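Local coordinates for protein gluconokinase (Sinorhizobium meliloti, PDB 3T61) that probably phosphorylates D-gluconate with ATP to give 6-phospho-D-gluconate and ADP, a step of carbohydrate acid metabolism, at residues Val22-Ser27 and Glu146-Pro151; Asp50-Pro55 and Ala77-Arg82; Asp102-Ser107 and Leu112-Leu117. All blocks are in the same frame, centred on the assembly; numbering follows the deposited sequence.

Contact 1: Val22-Ser27 and Glu146-Pro151; sequences VVMGVS and ETLEDP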
ATOM      1  N   VAL A  22     -14.152  12.482   7.924  1.00 28.38           N
ATOM      2  CA  VAL A  22     -13.152  12.018   6.976  1.00 26.87           C
ATOM      3  C   VAL A  22     -12.080  13.110   6.855  1.00 27.27           C
ATOM      4  O   VAL A  22     -12.404  14.266   6.571  1.00 27.36           O
ATOM      5  CB  VAL A  22     -13.734  11.783   5.568  1.00 26.91           C
ATOM      6  CG1 VAL A  22     -12.582  11.524   4.578  1.00 26.80           C
ATOM      7  CG2 VAL A  22     -14.695  10.591   5.571  1.00 28.87           C
ATOM      8  N   VAL A  23     -10.817  12.765   7.096  1.00 24.77           N
ATOM      9  CA  VAL A  23      -9.733  13.738   6.939  1.00 23.20           C
ATOM     10  C   VAL A  23      -9.158  13.412   5.564  1.00 23.39           C
ATOM     11  O   VAL A  23      -8.589  12.341   5.366  1.00 24.30           O
ATOM     12  CB  VAL A  23      -8.645  13.586   8.037  1.00 24.27           C
ATOM     13  CG1 VAL A  23      -7.597  14.709   7.907  1.00 21.35           C
ATOM     14  CG2 VAL A  23      -9.294  13.639   9.421  1.00 23.65           C
HETATM   15  N   MSE A  24      -9.341  14.333   4.618  1.00 22.24           N
HETATM   16  CA  MSE A  24      -8.901  14.157   3.239  1.00 21.88           C
HETATM   17  C   MSE A  24      -7.722  15.047   2.848  1.00 23.84           C
HETATM   18  O   MSE A  24      -7.210  15.819   3.657  1.00 22.49           O
HETATM   19  CB  MSE A  24     -10.070  14.427   2.283  1.00 22.41           C
HETATM   20  CG  MSE A  24     -10.509  15.889   2.299  1.00 22.08           C
HETATM   21 SE   MSE A  24     -11.892  16.282   1.059  1.00 33.05          SE
HETATM   22  CE  MSE A  24     -10.778  16.299  -0.509  1.00 21.40           C
ATOM     23  N   GLY A  25      -7.308  14.933   1.589  1.00 22.84           N
ATOM     24  CA  GLY A  25      -6.179  15.702   1.105  1.00 25.08           C
ATOM     25  C   GLY A  25      -5.219  14.756   0.401  1.00 26.01           C
ATOM     26  O   GLY A  25      -5.273  13.541   0.643  1.00 22.21           O
ATOM     27  N   VAL A  26      -4.349  15.296  -0.456  1.00 24.57           N
ATOM     28  CA  VAL A  26      -3.397  14.478  -1.212  1.00 24.61           C
ATOM     29  C   VAL A  26      -2.432  13.713  -0.323  1.00 26.70           C
ATOM     30  O   VAL A  26      -2.301  14.000   0.869  1.00 25.20           O
ATOM     31  CB  VAL A  26      -2.552  15.316  -2.221  1.00 24.57           C
ATOM     32  CG1 VAL A  26      -3.466  15.997  -3.237  1.00 24.19           C
ATOM     33  CG2 VAL A  26      -1.693  16.340  -1.470  1.00 21.99           C
ATOM     34  N   SER A  27      -1.758  12.734  -0.918  1.00 27.12           N
ATOM     35  CA  SER A  27      -0.800  11.916  -0.192  1.00 30.54           C
ATOM     36  C   SER A  27       0.292  12.808   0.381  1.00 30.06           C
ATOM     37  O   SER A  27       0.791  13.699  -0.308  1.00 27.80           O
ATOM     38  CB  SER A  27      -0.187  10.870  -1.123  1.00 31.84           C
ATOM     39  OG  SER A  27       0.113   9.680  -0.398  1.00 38.95           O
ATOM     40  N   GLU A 146      -3.250  17.225  -9.533  1.00 36.74           N
ATOM     41  CA  GLU A 146      -4.062  17.395 -10.735  1.00 39.19           C
ATOM     42  C   GLU A 146      -5.383  16.650 -10.550  1.00 38.68           C
ATOM     43  O   GLU A 146      -6.420  17.073 -11.041  1.00 38.69           O
ATOM     44  CB  GLU A 146      -3.341  16.839 -11.965  1.00 41.62           C
ATOM     45  CG  GLU A 146      -1.972  17.440 -12.212  1.00 47.18           C
ATOM     46  CD  GLU A 146      -1.274  16.848 -13.431  1.00 50.21           C
ATOM     47  OE1 GLU A 146      -1.186  15.602 -13.538  1.00 51.10           O
ATOM     48  OE2 GLU A 146      -0.803  17.634 -14.278  1.00 52.40           O
ATOM     49  N   THR A 147      -5.338  15.540  -9.828  1.00 39.08           N
ATOM     50  CA  THR A 147      -6.536  14.743  -9.596  1.00 39.48           C
ATOM     51  C   THR A 147      -7.455  15.384  -8.555  1.00 39.00           C
ATOM     52  O   THR A 147      -8.677  15.227  -8.617  1.00 38.42           O
ATOM     53  CB  THR A 147      -6.159  13.311  -9.151  1.00 39.45           C
ATOM     54  OG1 THR A 147      -5.341  12.709 -10.162  1.00 39.61           O
ATOM     55  CG2 THR A 147      -7.403  12.463  -8.937  1.00 38.40           C
ATOM     56  N   LEU A 148      -6.869  16.117  -7.612  1.00 37.92           N
ATOM     57  CA  LEU A 148      -7.645  16.774  -6.562  1.00 37.80           C
ATOM     58  C   LEU A 148      -8.667  17.779  -7.089  1.00 38.00           C
ATOM     59  O   LEU A 148      -8.341  18.693  -7.852  1.00 38.87           O
ATOM     60  CB  LEU A 148      -6.725  17.498  -5.567  1.00 35.31           C
ATOM     61  CG  LEU A 148      -7.447  18.374  -4.526  1.00 34.50           C
ATOM     62  CD1 LEU A 148      -8.245  17.511  -3.567  1.00 32.28           C
ATOM     63  CD2 LEU A 148      -6.444  19.206  -3.759  1.00 33.11           C
ATOM     64  N   GLU A 149      -9.910  17.587  -6.676  1.00 36.92           N
ATOM     65  CA  GLU A 149     -10.991  18.483  -7.037  1.00 37.37           C
ATOM     66  C   GLU A 149     -11.322  19.165  -5.717  1.00 37.23           C
ATOM     67  O   GLU A 149     -11.843  18.527  -4.798  1.00 33.96           O
ATOM     68  CB  GLU A 149     -12.188  17.692  -7.558  1.00 37.71           C
ATOM     69  CG  GLU A 149     -12.015  17.210  -8.985  1.00 38.72           C
ATOM     70  CD  GLU A 149     -12.979  16.098  -9.352  1.00 38.66           C
ATOM     71  OE1 GLU A 149     -14.137  16.120  -8.892  1.00 37.43           O
ATOM     72  OE2 GLU A 149     -12.572  15.205 -10.114  1.00 39.94           O
ATOM     73  N   ASP A 150     -10.991  20.453  -5.626  1.00 36.92           N
ATOM     74  CA  ASP A 150     -11.210  21.229  -4.408  1.00 36.84           C
ATOM     75  C   ASP A 150     -12.604  21.063  -3.818  1.00 35.50           C
ATOM     76  O   ASP A 150     -13.609  21.356  -4.468  1.00 34.83           O
ATOM     77  CB  ASP A 150     -10.936  22.713  -4.664  1.00 39.74           C
ATOM     78  CG  ASP A 150     -10.730  23.486  -3.376  1.00 42.10           C
ATOM     79  OD1 ASP A 150     -11.648  23.500  -2.532  1.00 39.61           O
ATOM     80  OD2 ASP A 150      -9.642  24.073  -3.205  1.00 47.02           O
ATOM     81  N   PRO A 151     -12.679  20.595  -2.562  1.00 34.79           N
ATOM     82  CA  PRO A 151     -13.952  20.378  -1.866  1.00 34.76           C
ATOM     83  C   PRO A 151     -14.591  21.613  -1.244  1.00 34.68           C
ATOM     84  O   PRO A 151     -15.763  21.587  -0.887  1.00 35.30           O
ATOM     85  CB  PRO A 151     -13.584  19.354  -0.808  1.00 32.66           C
ATOM     86  CG  PRO A 151     -12.206  19.825  -0.406  1.00 34.57           C
ATOM     87  CD  PRO A 151     -11.547  20.115  -1.746  1.00 33.17           C
TER

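Contact 2: Asp50-Pro55 and Ala77-Arg82; sequences DALHPP and AAIGER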
ATOM      1  N   ASP A  50      -5.814   3.880   4.237  1.00 34.50           N
ATOM      2  CA  ASP A  50      -4.851   3.095   3.467  1.00 37.94           C
ATOM      3  C   ASP A  50      -4.925   1.590   3.693  1.00 37.23           C
ATOM      4  O   ASP A  50      -4.654   0.803   2.781  1.00 39.13           O
ATOM      5  CB  ASP A  50      -3.420   3.536   3.783  1.00 41.72           C
ATOM      6  CG  ASP A  50      -3.073   4.864   3.174  1.00 44.54           C
ATOM      7  OD1 ASP A  50      -3.429   5.093   2.002  1.00 46.49           O
ATOM      8  OD2 ASP A  50      -2.423   5.676   3.867  1.00 49.20           O
ATOM      9  N   ALA A  51      -5.265   1.194   4.913  1.00 33.43           N
ATOM     10  CA  ALA A  51      -5.346  -0.213   5.254  1.00 32.85           C
ATOM     11  C   ALA A  51      -6.511  -0.957   4.590  1.00 32.30           C
ATOM     12  O   ALA A  51      -6.592  -2.175   4.684  1.00 32.43           O
ATOM     13  CB  ALA A  51      -5.429  -0.367   6.767  1.00 31.66           C
ATOM     14  N   LEU A  52      -7.402  -0.246   3.910  1.00 31.76           N
ATOM     15  CA  LEU A  52      -8.542  -0.906   3.284  1.00 32.40           C
ATOM     16  C   LEU A  52      -8.445  -1.103   1.767  1.00 33.11           C
ATOM     17  O   LEU A  52      -9.417  -1.515   1.130  1.00 32.96           O
ATOM     18  CB  LEU A  52      -9.819  -0.145   3.625  1.00 30.05           C
ATOM     19  CG  LEU A  52      -9.953   0.141   5.120  1.00 30.82           C
ATOM     20  CD1 LEU A  52     -11.246   0.892   5.368  1.00 32.99           C
ATOM     21  CD2 LEU A  52      -9.927  -1.156   5.907  1.00 31.31           C
ATOM     22  N   HIS A  53      -7.280  -0.802   1.195  1.00 32.90           N
ATOM     23  CA  HIS A  53      -7.053  -0.971  -0.243  1.00 32.47           C
ATOM     24  C   HIS A  53      -6.925  -2.448  -0.573  1.00 32.68           C
ATOM     25  O   HIS A  53      -6.287  -3.197   0.162  1.00 31.17           O
ATOM     26  CB  HIS A  53      -5.739  -0.308  -0.665  1.00 30.43           C
ATOM     27  CG  HIS A  53      -5.847   1.149  -0.975  1.00 28.95           C
ATOM     28  ND1 HIS A  53      -6.505   1.628  -2.089  1.00 27.14           N
ATOM     29  CD2 HIS A  53      -5.335   2.232  -0.346  1.00 27.88           C
ATOM     30  CE1 HIS A  53      -6.391   2.940  -2.134  1.00 27.49           C
ATOM     31  NE2 HIS A  53      -5.683   3.333  -1.087  1.00 30.26           N
ATOM     32  N   PRO A  54      -7.549  -2.895  -1.670  1.00 33.84           N
ATOM     33  CA  PRO A  54      -7.406  -4.319  -2.002  1.00 34.60           C
ATOM     34  C   PRO A  54      -5.952  -4.550  -2.467  1.00 35.46           C
ATOM     35  O   PRO A  54      -5.266  -3.608  -2.869  1.00 34.10           O
ATOM     36  CB  PRO A  54      -8.443  -4.531  -3.112  1.00 33.69           C
ATOM     37  CG  PRO A  54      -8.628  -3.164  -3.708  1.00 35.89           C
ATOM     38  CD  PRO A  54      -8.569  -2.245  -2.511  1.00 33.72           C
ATOM     39  N   PRO A  55      -5.463  -5.800  -2.403  1.00 37.21           N
ATOM     40  CA  PRO A  55      -4.094  -6.164  -2.806  1.00 37.26           C
ATOM     41  C   PRO A  55      -3.584  -5.517  -4.097  1.00 35.88           C
ATOM     42  O   PRO A  55      -2.454  -5.035  -4.151  1.00 33.30           O
ATOM     43  CB  PRO A  55      -4.163  -7.687  -2.905  1.00 37.90           C
ATOM     44  CG  PRO A  55      -5.117  -8.033  -1.803  1.00 39.38           C
ATOM     45  CD  PRO A  55      -6.219  -6.997  -1.989  1.00 38.95           C
ATOM     46  N   ALA A  77     -15.730   1.895  -1.364  1.00 25.91           N
ATOM     47  CA  ALA A  77     -16.871   1.142  -0.855  1.00 27.43           C
ATOM     48  C   ALA A  77     -16.532   0.674   0.547  1.00 25.99           C
ATOM     49  O   ALA A  77     -17.342   0.792   1.460  1.00 26.40           O
ATOM     50  CB  ALA A  77     -17.177  -0.057  -1.750  1.00 26.85           C
ATOM     51  N   ALA A  78     -15.325   0.156   0.734  1.00 25.78           N
ATOM     52  CA  ALA A  78     -14.946  -0.307   2.064  1.00 25.28           C
ATOM     53  C   ALA A  78     -14.896   0.882   3.032  1.00 26.85           C
ATOM     54  O   ALA A  78     -15.226   0.741   4.215  1.00 26.97           O
ATOM     55  CB  ALA A  78     -13.600  -1.039   2.018  1.00 23.49           C
ATOM     56  N   ILE A  79     -14.485   2.050   2.536  1.00 25.38           N
ATOM     57  CA  ILE A  79     -14.437   3.250   3.381  1.00 26.56           C
ATOM     58  C   ILE A  79     -15.881   3.600   3.768  1.00 25.61           C
ATOM     59  O   ILE A  79     -16.195   3.852   4.933  1.00 21.48           O
ATOM     60  CB  ILE A  79     -13.844   4.490   2.628  1.00 25.76           C
ATOM     61  CG1 ILE A  79     -12.375   4.259   2.256  1.00 28.78           C
ATOM     62  CG2 ILE A  79     -13.972   5.723   3.494  1.00 25.55           C
ATOM     63  CD1 ILE A  79     -11.445   4.112   3.437  1.00 27.44           C
ATOM     64  N   GLY A  80     -16.747   3.623   2.761  1.00 25.48           N
ATOM     65  CA  GLY A  80     -18.150   3.921   2.989  1.00 29.01           C
ATOM     66  C   GLY A  80     -18.781   3.029   4.041  1.00 30.31           C
ATOM     67  O   GLY A  80     -19.527   3.511   4.897  1.00 29.01           O
ATOM     68  N   GLU A  81     -18.484   1.729   3.996  1.00 30.29           N
ATOM     69  CA  GLU A  81     -19.060   0.800   4.972  1.00 31.69           C
ATOM     70  C   GLU A  81     -18.638   1.123   6.409  1.00 31.83           C
ATOM     71  O   GLU A  81     -19.433   0.965   7.330  1.00 31.97           O
ATOM     72  CB  GLU A  81     -18.680  -0.652   4.637  1.00 29.74           C
ATOM     73  CG  GLU A  81     -19.243  -1.194   3.314  1.00 29.90           C
ATOM     74  CD  GLU A  81     -20.763  -1.355   3.306  1.00 31.28           C
ATOM     75  OE1 GLU A  81     -21.379  -1.376   4.391  1.00 28.32           O
ATOM     76  OE2 GLU A  81     -21.345  -1.469   2.204  1.00 30.99           O
ATOM     77  N   ARG A  82     -17.399   1.569   6.608  1.00 32.20           N
ATOM     78  CA  ARG A  82     -16.925   1.912   7.952  1.00 33.90           C
ATOM     79  C   ARG A  82     -17.622   3.183   8.450  1.00 34.99           C
ATOM     80  O   ARG A  82     -17.930   3.319   9.636  1.00 33.60           O
ATOM     81  CB  ARG A  82     -15.409   2.144   7.957  1.00 35.10           C
ATOM     82  CG  ARG A  82     -14.574   0.979   7.461  1.00 37.95           C
ATOM     83  CD  ARG A  82     -14.656  -0.218   8.392  1.00 40.57           C
ATOM     84  NE  ARG A  82     -13.734  -1.279   7.984  1.00 44.88           N
ATOM     85  CZ  ARG A  82     -13.804  -1.948   6.832  1.00 46.30           C
ATOM     86  NH1 ARG A  82     -14.760  -1.683   5.942  1.00 44.11           N
ATOM     87  NH2 ARG A  82     -12.901  -2.881   6.559  1.00 46.18           N
TER

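Contact 3: Asp102-Ser107 and Leu112-Leu117; sequences DKLRES and LAFVFL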
ATOM      1  N   ASP A 102     -19.288  12.504  -2.667  1.00 30.78           N
ATOM      2  CA  ASP A 102     -20.750  12.403  -2.713  1.00 34.81           C
ATOM      3  C   ASP A 102     -21.205  10.985  -2.351  1.00 34.41           C
ATOM      4  O   ASP A 102     -22.203  10.814  -1.655  1.00 33.81           O
ATOM      5  CB  ASP A 102     -21.297  12.796  -4.096  1.00 33.59           C
ATOM      6  CG  ASP A 102     -21.159  14.282  -4.369  1.00 35.77           C
ATOM      7  OD1 ASP A 102     -21.122  15.052  -3.388  1.00 32.46           O
ATOM      8  OD2 ASP A 102     -21.095  14.685  -5.554  1.00 36.60           O
ATOM      9  N   LYS A 103     -20.469   9.975  -2.815  1.00 34.76           N
ATOM     10  CA  LYS A 103     -20.805   8.588  -2.501  1.00 35.15           C
ATOM     11  C   LYS A 103     -20.647   8.336  -1.015  1.00 33.74           C
ATOM     12  O   LYS A 103     -21.545   7.791  -0.371  1.00 33.31           O
ATOM     13  CB  LYS A 103     -19.914   7.613  -3.269  1.00 37.72           C
ATOM     14  CG  LYS A 103     -20.639   6.874  -4.368  1.00 43.79           C
ATOM     15  CD  LYS A 103     -21.836   6.093  -3.828  1.00 45.10           C
ATOM     16  CE  LYS A 103     -22.639   5.501  -4.972  1.00 46.84           C
ATOM     17  NZ  LYS A 103     -23.845   4.757  -4.523  1.00 48.58           N
ATOM     18  N   LEU A 104     -19.504   8.734  -0.470  1.00 31.49           N
ATOM     19  CA  LEU A 104     -19.240   8.553   0.950  1.00 30.84           C
ATOM     20  C   LEU A 104     -20.341   9.194   1.815  1.00 32.34           C
ATOM     21  O   LEU A 104     -20.712   8.659   2.868  1.00 30.18           O
ATOM     22  CB  LEU A 104     -17.867   9.140   1.301  1.00 30.30           C
ATOM     23  CG  LEU A 104     -16.638   8.413   0.735  1.00 29.73           C
ATOM     24  CD1 LEU A 104     -15.380   9.037   1.295  1.00 27.39           C
ATOM     25  CD2 LEU A 104     -16.689   6.923   1.112  1.00 29.01           C
ATOM     26  N   ARG A 105     -20.859  10.339   1.370  1.00 33.67           N
ATOM     27  CA  ARG A 105     -21.930  11.032   2.090  1.00 37.21           C
ATOM     28  C   ARG A 105     -23.203  10.191   2.123  1.00 38.29           C
ATOM     29  O   ARG A 105     -23.936  10.213   3.108  1.00 37.37           O
ATOM     30  CB  ARG A 105     -22.238  12.387   1.441  1.00 36.73           C
ATOM     31  CG  ARG A 105     -21.318  13.518   1.866  1.00 38.09           C
ATOM     32  CD  ARG A 105     -21.445  14.711   0.926  1.00 39.17           C
ATOM     33  NE  ARG A 105     -20.341  15.638   1.130  1.00 44.30           N
ATOM     34  CZ  ARG A 105     -19.635  16.195   0.154  1.00 42.18           C
ATOM     35  NH1 ARG A 105     -19.912  15.927  -1.114  1.00 40.53           N
ATOM     36  NH2 ARG A 105     -18.644  17.014   0.455  1.00 46.58           N
ATOM     37  N   GLU A 106     -23.466   9.448   1.050  1.00 41.46           N
ATOM     38  CA  GLU A 106     -24.657   8.598   0.995  1.00 45.32           C
ATOM     39  C   GLU A 106     -24.613   7.491   2.044  1.00 46.15           C
ATOM     40  O   GLU A 106     -25.636   6.905   2.365  1.00 45.06           O
ATOM     41  CB  GLU A 106     -24.814   7.957  -0.386  1.00 46.92           C
ATOM     42  CG  GLU A 106     -24.832   8.942  -1.528  1.00 51.48           C
ATOM     43  CD  GLU A 106     -25.245   8.313  -2.844  1.00 53.19           C
ATOM     44  OE1 GLU A 106     -24.901   7.138  -3.085  1.00 53.74           O
ATOM     45  OE2 GLU A 106     -25.905   9.003  -3.649  1.00 56.49           O
ATOM     46  N   SER A 107     -23.429   7.203   2.571  1.00 47.74           N
ATOM     47  CA  SER A 107     -23.290   6.156   3.577  1.00 51.88           C
ATOM     48  C   SER A 107     -23.683   6.679   4.952  1.00 53.28           C
ATOM     49  O   SER A 107     -23.752   5.929   5.921  1.00 54.68           O
ATOM     50  CB  SER A 107     -21.850   5.634   3.609  1.00 52.65           C
ATOM     51  OG  SER A 107     -21.498   5.052   2.363  1.00 56.49           O
ATOM     52  N   LEU A 112     -22.068  13.408   7.488  1.00 41.42           N
ATOM     53  CA  LEU A 112     -20.626  13.250   7.291  1.00 39.52           C
ATOM     54  C   LEU A 112     -19.844  14.565   7.133  1.00 38.38           C
ATOM     55  O   LEU A 112     -20.184  15.406   6.297  1.00 38.58           O
ATOM     56  CB  LEU A 112     -20.365  12.357   6.069  1.00 37.72           C
ATOM     57  CG  LEU A 112     -18.902  12.004   5.773  1.00 37.75           C
ATOM     58  CD1 LEU A 112     -18.342  11.192   6.931  1.00 34.76           C
ATOM     59  CD2 LEU A 112     -18.793  11.235   4.448  1.00 32.75           C
ATOM     60  N   ALA A 113     -18.789  14.718   7.931  1.00 36.73           N
ATOM     61  CA  ALA A 113     -17.930  15.903   7.886  1.00 36.47           C
ATOM     62  C   ALA A 113     -16.559  15.591   7.281  1.00 34.87           C
ATOM     63  O   ALA A 113     -15.978  14.528   7.525  1.00 33.61           O
ATOM     64  CB  ALA A 113     -17.748  16.478   9.288  1.00 36.49           C
ATOM     65  N   PHE A 114     -16.049  16.534   6.497  1.00 33.89           N
ATOM     66  CA  PHE A 114     -14.749  16.400   5.853  1.00 32.96           C
ATOM     67  C   PHE A 114     -13.793  17.494   6.334  1.00 32.72           C
ATOM     68  O   PHE A 114     -14.178  18.659   6.421  1.00 32.00           O
ATOM     69  CB  PHE A 114     -14.895  16.541   4.338  1.00 33.19           C
ATOM     70  CG  PHE A 114     -15.388  15.304   3.638  1.00 33.65           C
ATOM     71  CD1 PHE A 114     -14.491  14.333   3.198  1.00 31.87           C
ATOM     72  CD2 PHE A 114     -16.744  15.133   3.375  1.00 31.97           C
ATOM     73  CE1 PHE A 114     -14.934  13.212   2.488  1.00 33.72           C
ATOM     74  CE2 PHE A 114     -17.201  14.014   2.667  1.00 33.44           C
ATOM     75  CZ  PHE A 114     -16.292  13.051   2.223  1.00 32.02           C
ATOM     76  N   VAL A 115     -12.558  17.107   6.644  1.00 30.55           N
ATOM     77  CA  VAL A 115     -11.498  18.036   7.044  1.00 30.47           C
ATOM     78  C   VAL A 115     -10.498  17.964   5.864  1.00 29.89           C
ATOM     79  O   VAL A 115      -9.859  16.933   5.634  1.00 29.38           O
ATOM     80  CB  VAL A 115     -10.838  17.595   8.384  1.00 30.13           C
ATOM     81  CG1 VAL A 115      -9.584  18.409   8.662  1.00 28.73           C
ATOM     82  CG2 VAL A 115     -11.827  17.784   9.539  1.00 28.37           C
ATOM     83  N   PHE A 116     -10.421  19.050   5.092  1.00 28.97           N
ATOM     84  CA  PHE A 116      -9.551  19.144   3.917  1.00 27.64           C
ATOM     85  C   PHE A 116      -8.187  19.776   4.225  1.00 28.76           C
ATOM     86  O   PHE A 116      -8.082  20.984   4.427  1.00 27.48           O
ATOM     87  CB  PHE A 116     -10.274  19.943   2.819  1.00 27.14           C
ATOM     88  CG  PHE A 116      -9.429  20.243   1.597  1.00 25.37           C
ATOM     89  CD1 PHE A 116      -8.598  19.265   1.045  1.00 25.33           C
ATOM     90  CD2 PHE A 116      -9.491  21.500   0.983  1.00 24.15           C
ATOM     91  CE1 PHE A 116      -7.844  19.527  -0.103  1.00 26.27           C
ATOM     92  CE2 PHE A 116      -8.740  21.778  -0.172  1.00 24.29           C
ATOM     93  CZ  PHE A 116      -7.911  20.791  -0.717  1.00 24.88           C
ATOM     94  N   LEU A 117      -7.150  18.941   4.273  1.00 28.00           N
ATOM     95  CA  LEU A 117      -5.791  19.410   4.529  1.00 26.40           C
ATOM     96  C   LEU A 117      -5.221  19.791   3.172  1.00 25.62           C
ATOM     97  O   LEU A 117      -5.218  18.975   2.263  1.00 24.37           O
ATOM     98  CB  LEU A 117      -4.949  18.297   5.146  1.00 23.64           C
ATOM     99  CG  LEU A 117      -5.454  17.718   6.465  1.00 26.57           C
ATOM    100  CD1 LEU A 117      -4.542  16.575   6.879  1.00 22.68           C
ATOM    101  CD2 LEU A 117      -5.527  18.818   7.551  1.00 24.65           C
TER
HETATM  102  O   HOH W   1     -19.897  16.415   3.859  1.00 34.06           O

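Contact 1: Val22-Ser27 and Glu146-Pro151
Met24 to Val26, where the strand passes into a loop, and Leu148 to Pro151, the chain just after helix 138-147, run roughly antiparallel with end-to-end directions 153° apart; Val26 faces Leu148 with their CA atoms 7.2 Å apart, whereas the CA atoms of Met24 and Pro151 are 9.5 Å apart. The backbones are therefore too far apart to pair, and apolar side chains fill the distance between them. Met24, present as selenomethionine, does most of this. Its CG sits between the backbone N and the carbonyl carbon (chi1 67°), and the chain then runs out straight until it bends at the selenium. The selenium and the terminal methyl both lie against the proline ring at its CG: SE is 3.8 Å from Pro151 CG, and CE is equally close to that carbon. The same methyl also touches the leucine, with Met24 CE 4.2 Å from Leu148 CD1, so the one methyl serves both residues of the loop. Leu148 is the first residue to leave the helical conformation, and its side chain is directed at the strand end. There Val26 completes the row, its CG1 lying 4.3 Å from Leu148 CB. Phe116 of the adjacent strand packs on both Leu148 and Pro151 from the sheet side, beside Met24, and Arg101 of helix 98-106 touches Met24 and Pro151. Gly25 has backbone angles at which a CB would collide with the preceding carbonyl oxygen. This glycine opens a sequence consistent with a P-loop (Walker A motif), in which Lys31 NZ bonds to Gly25 O; the contact thus backs the turn from the first strand into the probable phosphate-binding loop of a P-loop kinase.

Contact 2: Asp50-Pro55 and Ala77-Arg82
Leu52 supplies the whole of one side of this contact, reaching from a short 3-10 turn to a face of the helix formed by Ala78, Ile79 and Arg82. The apolar part begins near the backbone, where Leu52 CB lies 4.2 Å from Ala78 CB; the CA atoms of these two residues are 6.5 Å apart, a close approach that the small alanine permits. Farther out, the leucine and isoleucine side chains meet at a slant through their terminal methyls, Leu52 CD1 being 3.8 Å from Ile79 CD1. Ile79 does not aim its CB at Leu52; CG1 anti to the carbonyl carbon (chi1 -65°), with a further bend at chi2, brings CD1 to the leucine.

The second kind of interaction is between a methyl group and a flat cation. Arg82 comes from the opposite direction, bent at chi2 (-67°), which folds the chain back over the leucine. Leu52 CD1 lies over the centre of one guanidinium face, 4.1 Å above the plane, and also 3.9 Å from Arg82 CG. The other branch reaches the end of the group, with Leu52 CD2 3.5 Å from Arg82 NH2. The charged group is thus laid across a leucine at the edge of the contact.

Next to Leu52, His53 turns away from the helix segment, stacks on the ring of Trp75 and bonds through ND1 to Asn57. Helix 69-83 is in this way joined to the connection between strand 46-48 and helix 55-63, whose residues Ala51 and Pro55 pack against Pro55 and Ala51 of the second subunit.

Contact 3: Asp102-Ser107 and Leu112-Leu117
Leu104 and Arg105 of helix 98-106 pack on Leu112 and on Phe114 of strand 113-118, so that the helix lies against the parallel sheet of an alpha/beta P-loop kinase fold, a short turn after it leading back into the sheet. The apolar contacts come first. Leu112 places its CG anti to the backbone N (chi1 -176°), which lifts CD2 against the helix backbone: Leu112 CD2 is 3.9 Å from Leu104 CB and 3.6 Å from Leu104 O. The other end of Leu104 meets the phenylalanine at its edge, near the ring plane, with Leu104 CD1 4.2 Å from Phe114 CZ.

The contact of Arg105 with the ring is of another kind. The chain is extended from CG to NE and crosses the ring obliquely, the guanidinium and ring planes 70° apart, with Arg105 NE 3.9 Å from Phe114 CE2.

Electrostatic partners hold the arginine in place. Arg105 NH1 forms a salt bridge with Asp102 OD1, 2.7 Å long, one helical turn earlier, although as a hydrogen bond it is weak (117° at the hydrogen). Arg105 NH2 is salt-bridged to Glu154, which ties the helix to the chain entering the last strand of the sheet. Replacing Arg105 by an alanine is likely to leave Asp102 and Glu154 without their shared cation, a bridging water without its NE donor, and the CE2 side of Phe114 uncovered.

Water completes the contact. One molecule, lying in the guanidinium plane and at the edge of the Phe114 ring, accepts from Arg105 NE at 2.9 Å and donates to Leu112 O at 2.7 Å.

How the contacts relate
Contacts 1 and 3 are buried and share the sheet: their strands, 21-24 and 113-118, are neighbours, probably bonded from Met24 N to Val115 O, and their centres lie about 11 Å apart. Contact 2 is only partly buried, farther from the centre of the chain, and does not touch contact 1. It joins contact 3 from the helix side, where Leu104 packs against Ile79 and Gly80. The chemistry follows these places. Contact 1 is wholly apolar, contact 3 adds ion pairs made from its helix and a water between helix and strand, and contact 2 sets an arginine over a leucine. Both later contacts are nested within the loop that contact 1 closes.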